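Local coordinates for protein BAG family molecular chaperone regulator 1 (Arabidopsis thaliana, PDB 4HWC) that probably acts as a co-chaperone that binds the ATPase domain of HSP70/HSC70 chaperones through its BAG domain and regulates programmed cell death and stress responses, at residues D17-R22 and I45-N50; N50-L55 and M70-V75. All coordinates share one frame; numbering follows the deposited sequence.

Interaction 1: D17-R22 and I45-N50; sequences DRLGGR and IELLMN
Leu19 of helix 5-31 reaches between Leu47 and Leu48 of helix 38-55, CD1 chiefly against Leu48 and CD2 against Leu47, and so gives a compact example of how two antiparallel helices share a leucine. Leu19 CD1 lies 3.6 Å from Leu48 CD2, the two side chains running alongside each other with their tips pointing opposite ways, and Leu19 CB also rests 3.7 Å from Leu48 CD2. Leu47 lies across Leu19, nearly perpendicular, with its CD1 3.8 Å from Leu19 CD2. In Leu19, CG stands anti to the carbonyl carbon (chi1 -65°), which carries the branched tip out across the interface. An alanine here would probably open a gap between the helices and leave the methyls of Leu47 and Leu48 without their mate.

The second kind of contact is between two arginines and Leu47 CD1, which lies over one face of the Arg22 guanidinium, 3.6 Å from Arg22 NH2, and at the edge of that of Arg18, 4.2 Å from Arg18 NH2. The two guanidiniums come edge to edge, Arg18 NH2 and Arg22 NH2 being 3.2 Å apart. Both are donors, so this is proximity and not a bond; the salt bridge of Arg18 to Glu15 probably offsets some of the repulsion.

Over these segments the helix axes come within 10.5 Å, with 159° between their N-to-C directions. Leu47 and the arginines form the more open flank, whereas Leu48 turns inward and also packs on Val79 and Leu82 of helix 62-88, the third member of the bundle.

Interaction 2: N50-L55 and M70-V75; sequences NELIKL and MQVKRV
Helices 38-55 and 62-88 run antiparallel through Leu52 and Val72, whose CA atoms are 6.3 Å apart, the axes of the two segments passing at 9.8 Å with an angle of 161° between their directions. This is one of the helix pairs of the three-helix bundle that makes up the BAG domain, and it illustrates an interface in which leucines of one helix meet mainly valines of the other. Leu52 has CG anti to its backbone N (chi1 -163°), which swings CD1 across to Val72 and Val75. There Leu52 CD1 touches Val75 CG1 at 3.9 Å, crossing that valine obliquely, and lies 4.0 Å from Val72 CG1.

One turn further on, Leu55 fills the more deeply buried part of the contact. Its CB rests 4.0 Å from Val72 CG2, and both its methyls lie against the CB of Gln71, so that the aliphatic root of a polar residue serves as part of the apolar wall. Helix 5-31 covers this side, Ile12 touching both Glu51 and Leu55, and Ile9 touching Gln71. Glu51 sends its carboxylate away from helix 62-88 to a salt bridge with Lys54, its OE2 being 3.5 Å from Lys54 NZ. Leu55 CD1 comes as near to the backbone as to a side chain, lying 3.8 Å from Val72 N.

How the interactions relate
From the N terminus, helix 5-31 runs the length of the bundle and helix 38-55 turns back along it; interaction 1 closes this first hairpin. The chain then turns again into helix 62-88, and interaction 2 closes the second. The two are in series, neither nested nor crossed. Their segments meet at Asn50, which itself takes no part in either; helix 38-55 is tied to helix 5-31 by interaction 1 and to helix 62-88 by interaction 2. The centres of the two contacts are 9 Å apart, and they touch directly. Asp17 OD1 forms a salt bridge of 2.8 Å with Arg74 NH1, joining helix 5-31 to helix 62-88, while Leu19 CD1 packs on Glu51 CG.

Interaction 1: D17-R22 and I45-N50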
ATOM      1  N   ASP A  17       5.923  -3.241   0.923  1.00 15.53           N
ATOM      2  CA  ASP A  17       7.168  -2.476   1.057  1.00 17.36           C
ATOM      3  C   ASP A  17       7.520  -1.850  -0.291  1.00 18.93           C
ATOM      4  O   ASP A  17       7.902  -0.678  -0.374  1.00 18.37           O
ATOM      5  CB  ASP A  17       8.356  -3.365   1.465  1.00 24.13           C
ATOM      6  CG  ASP A  17       8.227  -3.922   2.863  1.00 30.62           C
ATOM      7  OD1 ASP A  17       7.549  -3.290   3.696  1.00 26.63           O
ATOM      8  OD2 ASP A  17       8.826  -4.988   3.131  1.00 32.43           O
ATOM      9  N   ARG A  18       7.403  -2.650  -1.344  1.00 19.10           N
ATOM     10  CA  ARG A  18       7.731  -2.189  -2.683  1.00 19.86           C
ATOM     11  C   ARG A  18       6.745  -1.137  -3.163  1.00 17.23           C
ATOM     12  O   ARG A  18       7.146  -0.152  -3.773  1.00 14.24           O
ATOM     13  CB  ARG A  18       7.751  -3.360  -3.663  1.00 21.82           C
ATOM     14  CG  ARG A  18       8.430  -3.039  -4.994  1.00 29.12           C
ATOM     15  CD  ARG A  18       8.259  -4.179  -5.979  1.00 27.98           C
ATOM     16  NE  ARG A  18       6.860  -4.327  -6.370  1.00 23.92           N
ATOM     17  CZ  ARG A  18       6.253  -3.568  -7.277  1.00 32.79           C
ATOM     18  NH1 ARG A  18       6.923  -2.603  -7.897  1.00 31.29           N
ATOM     19  NH2 ARG A  18       4.975  -3.769  -7.557  1.00 29.08           N
ATOM     20  N   LEU A  19       5.457  -1.345  -2.900  1.00 15.02           N
ATOM     21  CA  LEU A  19       4.454  -0.373  -3.324  1.00 14.47           C
ATOM     22  C   LEU A  19       4.650   0.922  -2.546  1.00 12.26           C
ATOM     23  O   LEU A  19       4.380   1.998  -3.058  1.00 12.32           O
ATOM     24  CB  LEU A  19       3.035  -0.920  -3.111  1.00 11.52           C
ATOM     25  CG  LEU A  19       2.687  -2.136  -3.983  1.00 16.11           C
ATOM     26  CD1 LEU A  19       1.304  -2.658  -3.636  1.00 19.03           C
ATOM     27  CD2 LEU A  19       2.750  -1.738  -5.452  1.00 19.05           C
ATOM     28  N   GLY A  20       5.125   0.807  -1.311  1.00 16.74           N
ATOM     29  CA  GLY A  20       5.371   1.978  -0.489  1.00 16.93           C
ATOM     30  C   GLY A  20       6.536   2.764  -1.063  1.00 16.66           C
ATOM     31  O   GLY A  20       6.598   3.991  -0.947  1.00 16.35           O
ATOM     32  N   GLY A  21       7.474   2.050  -1.680  1.00 16.11           N
ATOM     33  CA  GLY A  21       8.612   2.712  -2.296  1.00 14.93           C
ATOM     34  C   GLY A  21       8.123   3.549  -3.463  1.00 16.20           C
ATOM     35  O   GLY A  21       8.630   4.650  -3.712  1.00 14.60           O
ATOM     36  N   ARG A  22       7.139   3.026  -4.186  1.00 12.39           N
ATOM     37  CA  ARG A  22       6.569   3.772  -5.310  1.00 11.71           C
ATOM     38  C   ARG A  22       5.845   5.008  -4.803  1.00 14.64           C
ATOM     39  O   ARG A  22       5.890   6.072  -5.417  1.00 12.61           O
ATOM     40  CB  ARG A  22       5.575   2.910  -6.078  1.00 16.70           C
ATOM     41  CG  ARG A  22       6.134   1.696  -6.779  1.00 22.97           C
ATOM     42  CD  ARG A  22       5.342   1.486  -8.052  1.00 25.67           C
ATOM     43  NE  ARG A  22       5.221   0.077  -8.425  1.00 35.88           N
ATOM     44  CZ  ARG A  22       4.690  -0.318  -9.580  1.00 31.07           C
ATOM     45  NH1 ARG A  22       4.250   0.576 -10.458  1.00 32.40           N
ATOM     46  NH2 ARG A  22       4.572  -1.629  -9.841  1.00 31.92           N
ATOM     47  N   ILE A  45      -2.530   2.590  -6.821  1.00 15.38           N
ATOM     48  CA  ILE A  45      -3.651   2.524  -5.888  1.00 14.83           C
ATOM     49  C   ILE A  45      -4.308   1.177  -6.088  1.00 18.56           C
ATOM     50  O   ILE A  45      -4.632   0.488  -5.130  1.00 16.01           O
ATOM     51  CB  ILE A  45      -4.689   3.627  -6.150  1.00 15.86           C
ATOM     52  CG1 ILE A  45      -4.119   4.971  -5.697  1.00 13.47           C
ATOM     53  CG2 ILE A  45      -5.999   3.321  -5.398  1.00 17.63           C
ATOM     54  CD1 ILE A  45      -5.068   6.129  -5.896  1.00 20.43           C
ATOM     55  N   GLU A  46      -4.490   0.791  -7.339  1.00 20.61           N
ATOM     56  CA  GLU A  46      -5.125  -0.487  -7.565  1.00 20.35           C
ATOM     57  C   GLU A  46      -4.303  -1.701  -7.164  1.00 21.13           C
ATOM     58  O   GLU A  46      -4.864  -2.704  -6.742  1.00 22.25           O
ATOM     59  CB  GLU A  46      -5.690  -0.544  -9.006  1.00 24.59           C
ATOM     60  CG  GLU A  46      -7.176  -0.079  -8.943  1.00 30.31           C
ATOM     61  CD  GLU A  46      -7.899   0.213 -10.234  1.00 37.31           C
ATOM     62  OE1 GLU A  46      -8.814   1.061 -10.168  1.00 34.79           O
ATOM     63  OE2 GLU A  46      -7.588  -0.370 -11.280  1.00 40.14           O
ATOM     64  N   LEU A  47      -2.978  -1.617  -7.242  1.00 14.74           N
ATOM     65  CA  LEU A  47      -2.153  -2.733  -6.790  1.00 16.40           C
ATOM     66  C   LEU A  47      -2.280  -2.837  -5.272  1.00 16.83           C
ATOM     67  O   LEU A  47      -2.253  -3.940  -4.723  1.00 16.54           O
ATOM     68  CB  LEU A  47      -0.667  -2.554  -7.155  1.00 15.68           C
ATOM     69  CG  LEU A  47      -0.294  -2.744  -8.625  1.00 18.18           C
ATOM     70  CD1 LEU A  47       1.195  -2.502  -8.814  1.00 20.47           C
ATOM     71  CD2 LEU A  47      -0.674  -4.145  -9.069  1.00 19.67           C
ATOM     72  N   LEU A  48      -2.418  -1.691  -4.601  1.00 12.18           N
ATOM     73  CA  LEU A  48      -2.574  -1.676  -3.145  1.00 12.99           C
ATOM     74  C   LEU A  48      -3.925  -2.260  -2.743  1.00 13.09           C
ATOM     75  O   LEU A  48      -4.030  -2.960  -1.736  1.00 14.38           O
ATOM     76  CB  LEU A  48      -2.442  -0.248  -2.598  1.00 11.78           C
ATOM     77  CG  LEU A  48      -1.020   0.332  -2.602  1.00 10.80           C
ATOM     78  CD1 LEU A  48      -1.092   1.840  -2.447  1.00 11.38           C
ATOM     79  CD2 LEU A  48      -0.194  -0.280  -1.466  1.00  9.43           C
ATOM     80  N   MET A  49      -4.962  -1.971  -3.524  1.00 13.56           N
ATOM     81  CA  MET A  49      -6.283  -2.502  -3.210  1.00 14.31           C
ATOM     82  C   MET A  49      -6.290  -4.018  -3.337  1.00 20.14           C
ATOM     83  O   MET A  49      -7.016  -4.704  -2.603  1.00 20.49           O
ATOM     84  CB  MET A  49      -7.346  -1.888  -4.120  1.00 18.55           C
ATOM     85  CG  MET A  49      -7.525  -0.396  -3.928  1.00 17.43           C
ATOM     86  SD  MET A  49      -7.925   0.037  -2.218  1.00 21.33           S
ATOM     87  CE  MET A  49      -9.614  -0.597  -2.123  1.00 15.99           C
ATOM     88  N   ASN A  50      -5.485  -4.542  -4.262  1.00 19.53           N
ATOM     89  CA  ASN A  50      -5.393  -5.984  -4.458  1.00 23.99           C
ATOM     90  C   ASN A  50      -4.748  -6.631  -3.242  1.00 25.01           C
ATOM     91  O   ASN A  50      -5.098  -7.751  -2.861  1.00 24.75           O
ATOM     92  CB  ASN A  50      -4.586  -6.325  -5.716  1.00 23.67           C
ATOM     93  CG  ASN A  50      -5.428  -6.281  -6.979  1.00 28.53           C
ATOM     94  OD1 ASN A  50      -6.661  -6.340  -6.919  1.00 32.04           O
ATOM     95  ND2 ASN A  50      -4.767  -6.195  -8.134  1.00 25.07           N
TER

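Interaction 2: N50-L55 and M70-V75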
ATOM      1  N   ASN A  50      -5.485  -4.542  -4.262  1.00 19.53           N
ATOM      2  CA  ASN A  50      -5.393  -5.984  -4.458  1.00 23.99           C
ATOM      3  C   ASN A  50      -4.748  -6.631  -3.242  1.00 25.01           C
ATOM      4  O   ASN A  50      -5.098  -7.751  -2.861  1.00 24.75           O
ATOM      5  CB  ASN A  50      -4.586  -6.325  -5.716  1.00 23.67           C
ATOM      6  CG  ASN A  50      -5.428  -6.281  -6.979  1.00 28.53           C
ATOM      7  OD1 ASN A  50      -6.661  -6.340  -6.919  1.00 32.04           O
ATOM      8  ND2 ASN A  50      -4.767  -6.195  -8.134  1.00 25.07           N
ATOM      9  N   GLU A  51      -3.794  -5.928  -2.634  1.00 15.95           N
ATOM     10  CA  GLU A  51      -3.145  -6.446  -1.437  1.00 19.06           C
ATOM     11  C   GLU A  51      -4.135  -6.364  -0.272  1.00 17.68           C
ATOM     12  O   GLU A  51      -4.120  -7.205   0.626  1.00 18.64           O
ATOM     13  CB  GLU A  51      -1.878  -5.644  -1.115  1.00 17.64           C
ATOM     14  CG  GLU A  51      -0.794  -5.749  -2.183  1.00 16.15           C
ATOM     15  CD  GLU A  51      -0.381  -7.193  -2.460  1.00 24.40           C
ATOM     16  OE1 GLU A  51       0.116  -7.869  -1.528  1.00 24.24           O
ATOM     17  OE2 GLU A  51      -0.557  -7.653  -3.611  1.00 24.20           O
ATOM     18  N   LEU A  52      -4.999  -5.353  -0.289  1.00 18.22           N
ATOM     19  CA  LEU A  52      -5.990  -5.189   0.771  1.00 18.69           C
ATOM     20  C   LEU A  52      -6.981  -6.358   0.692  1.00 22.42           C
ATOM     21  O   LEU A  52      -7.430  -6.884   1.715  1.00 17.84           O
ATOM     22  CB  LEU A  52      -6.727  -3.861   0.602  1.00 17.25           C
ATOM     23  CG  LEU A  52      -7.509  -3.344   1.809  1.00 18.30           C
ATOM     24  CD1 LEU A  52      -6.537  -2.980   2.927  1.00 18.59           C
ATOM     25  CD2 LEU A  52      -8.322  -2.128   1.409  1.00 24.35           C
ATOM     26  N   ILE A  53      -7.319  -6.754  -0.533  1.00 19.24           N
ATOM     27  CA  ILE A  53      -8.227  -7.874  -0.746  1.00 19.23           C
ATOM     28  C   ILE A  53      -7.562  -9.157  -0.236  1.00 20.20           C
ATOM     29  O   ILE A  53      -8.196  -9.951   0.455  1.00 27.02           O
ATOM     30  CB  ILE A  53      -8.588  -8.025  -2.250  1.00 20.90           C
ATOM     31  CG1 ILE A  53      -9.364  -6.793  -2.726  1.00 21.39           C
ATOM     32  CG2 ILE A  53      -9.418  -9.288  -2.470  1.00 24.18           C
ATOM     33  CD1 ILE A  53      -9.574  -6.733  -4.244  1.00 20.08           C
ATOM     34  N   LYS A  54      -6.286  -9.355  -0.562  1.00 21.92           N
ATOM     35  CA  LYS A  54      -5.558 -10.542  -0.114  1.00 21.64           C
ATOM     36  C   LYS A  54      -5.530 -10.614   1.413  1.00 28.20           C
ATOM     37  O   LYS A  54      -5.629 -11.692   1.996  1.00 23.87           O
ATOM     38  CB  LYS A  54      -4.119 -10.537  -0.642  1.00 26.48           C
ATOM     39  CG  LYS A  54      -3.975 -10.840  -2.134  1.00 25.41           C
ATOM     40  CD  LYS A  54      -2.514 -10.776  -2.552  1.00 31.43           C
ATOM     41  CE  LYS A  54      -2.353 -10.926  -4.054  1.00 33.72           C
ATOM     42  NZ  LYS A  54      -3.048  -9.843  -4.797  1.00 40.83           N
ATOM     43  N   LEU A  55      -5.387  -9.459   2.055  1.00 20.74           N
ATOM     44  CA  LEU A  55      -5.361  -9.401   3.515  1.00 25.17           C
ATOM     45  C   LEU A  55      -6.712  -9.370   4.234  1.00 23.06           C
ATOM     46  O   LEU A  55      -6.763  -9.427   5.462  1.00 31.91           O
ATOM     47  CB  LEU A  55      -4.804  -8.047   3.978  1.00 20.94           C
ATOM     48  CG  LEU A  55      -3.318  -7.789   3.710  1.00 21.37           C
ATOM     49  CD1 LEU A  55      -3.000  -6.310   3.944  1.00 20.41           C
ATOM     50  CD2 LEU A  55      -2.467  -8.671   4.622  1.00 24.83           C
ATOM     51  N   MET A  70      -1.910  -4.693  11.098  1.00 10.81           N
ATOM     52  CA  MET A  70      -0.898  -3.675  10.860  1.00 13.87           C
ATOM     53  C   MET A  70      -0.689  -3.515   9.356  1.00 13.69           C
ATOM     54  O   MET A  70      -0.552  -2.398   8.865  1.00 11.71           O
ATOM     55  CB  MET A  70       0.439  -4.033  11.520  1.00 15.20           C
ATOM     56  CG  MET A  70       1.551  -3.025  11.178  1.00 20.64           C
ATOM     57  SD  MET A  70       3.107  -3.235  12.077  1.00 30.95           S
ATOM     58  CE  MET A  70       3.763  -4.706  11.306  1.00 27.94           C
ATOM     59  N   GLN A  71      -0.660  -4.623   8.620  1.00 12.49           N
ATOM     60  CA  GLN A  71      -0.464  -4.524   7.175  1.00 12.85           C
ATOM     61  C   GLN A  71      -1.660  -3.846   6.535  1.00 10.70           C
ATOM     62  O   GLN A  71      -1.521  -3.096   5.567  1.00 10.56           O
ATOM     63  CB  GLN A  71      -0.241  -5.905   6.548  1.00 16.10           C
ATOM     64  CG  GLN A  71       1.047  -6.566   6.998  1.00 15.28           C
ATOM     65  CD  GLN A  71       2.279  -5.702   6.747  1.00 22.65           C
ATOM     66  OE1 GLN A  71       3.197  -5.657   7.570  1.00 25.56           O
ATOM     67  NE2 GLN A  71       2.311  -5.024   5.607  1.00 19.90           N
ATOM     68  N   VAL A  72      -2.847  -4.104   7.070  1.00 11.34           N
ATOM     69  CA  VAL A  72      -4.042  -3.471   6.537  1.00 10.91           C
ATOM     70  C   VAL A  72      -3.921  -1.960   6.730  1.00 11.53           C
ATOM     71  O   VAL A  72      -4.244  -1.177   5.837  1.00 10.93           O
ATOM     72  CB  VAL A  72      -5.307  -3.969   7.261  1.00 11.60           C
ATOM     73  CG1 VAL A  72      -6.491  -3.099   6.890  1.00 13.32           C
ATOM     74  CG2 VAL A  72      -5.586  -5.429   6.883  1.00 14.95           C
ATOM     75  N   LYS A  73      -3.451  -1.560   7.905  1.00  9.74           N
ATOM     76  CA  LYS A  73      -3.291  -0.142   8.221  1.00 11.90           C
ATOM     77  C   LYS A  73      -2.267   0.513   7.306  1.00 12.32           C
ATOM     78  O   LYS A  73      -2.443   1.660   6.887  1.00 12.15           O
ATOM     79  CB  LYS A  73      -2.863   0.028   9.680  1.00 11.96           C
ATOM     80  CG  LYS A  73      -2.713   1.482  10.123  1.00 14.48           C
ATOM     81  CD  LYS A  73      -4.035   2.229  10.015  1.00 17.79           C
ATOM     82  CE  LYS A  73      -3.907   3.648  10.570  1.00 21.23           C
ATOM     83  NZ  LYS A  73      -5.203   4.362  10.498  1.00 24.73           N
ATOM     84  N   ARG A  74      -1.193  -0.212   7.004  1.00 10.80           N
ATOM     85  CA  ARG A  74      -0.155   0.319   6.123  1.00 12.78           C
ATOM     86  C   ARG A  74      -0.748   0.651   4.765  1.00 10.78           C
ATOM     87  O   ARG A  74      -0.494   1.718   4.221  1.00 10.45           O
ATOM     88  CB  ARG A  74       0.972  -0.699   5.920  1.00 16.12           C
ATOM     89  CG  ARG A  74       2.019  -0.715   7.006  1.00 23.06           C
ATOM     90  CD  ARG A  74       3.404  -0.774   6.377  1.00 24.55           C
ATOM     91  NE  ARG A  74       3.670  -2.064   5.771  1.00 29.92           N
ATOM     92  CZ  ARG A  74       4.676  -2.317   4.941  1.00 23.83           C
ATOM     93  NH1 ARG A  74       4.823  -3.534   4.457  1.00 25.96           N
ATOM     94  NH2 ARG A  74       5.518  -1.356   4.581  1.00 25.46           N
ATOM     95  N   VAL A  75      -1.527  -0.279   4.215  1.00 11.50           N
ATOM     96  CA  VAL A  75      -2.154  -0.094   2.911  1.00 11.38           C
ATOM     97  C   VAL A  75      -3.148   1.063   2.908  1.00 12.47           C
ATOM     98  O   VAL A  75      -3.175   1.867   1.973  1.00 11.46           O
ATOM     99  CB  VAL A  75      -2.878  -1.381   2.451  1.00 13.50           C
ATOM    100  CG1 VAL A  75      -3.643  -1.112   1.156  1.00 13.42           C
ATOM    101  CG2 VAL A  75      -1.863  -2.491   2.224  1.00 16.10           C
TER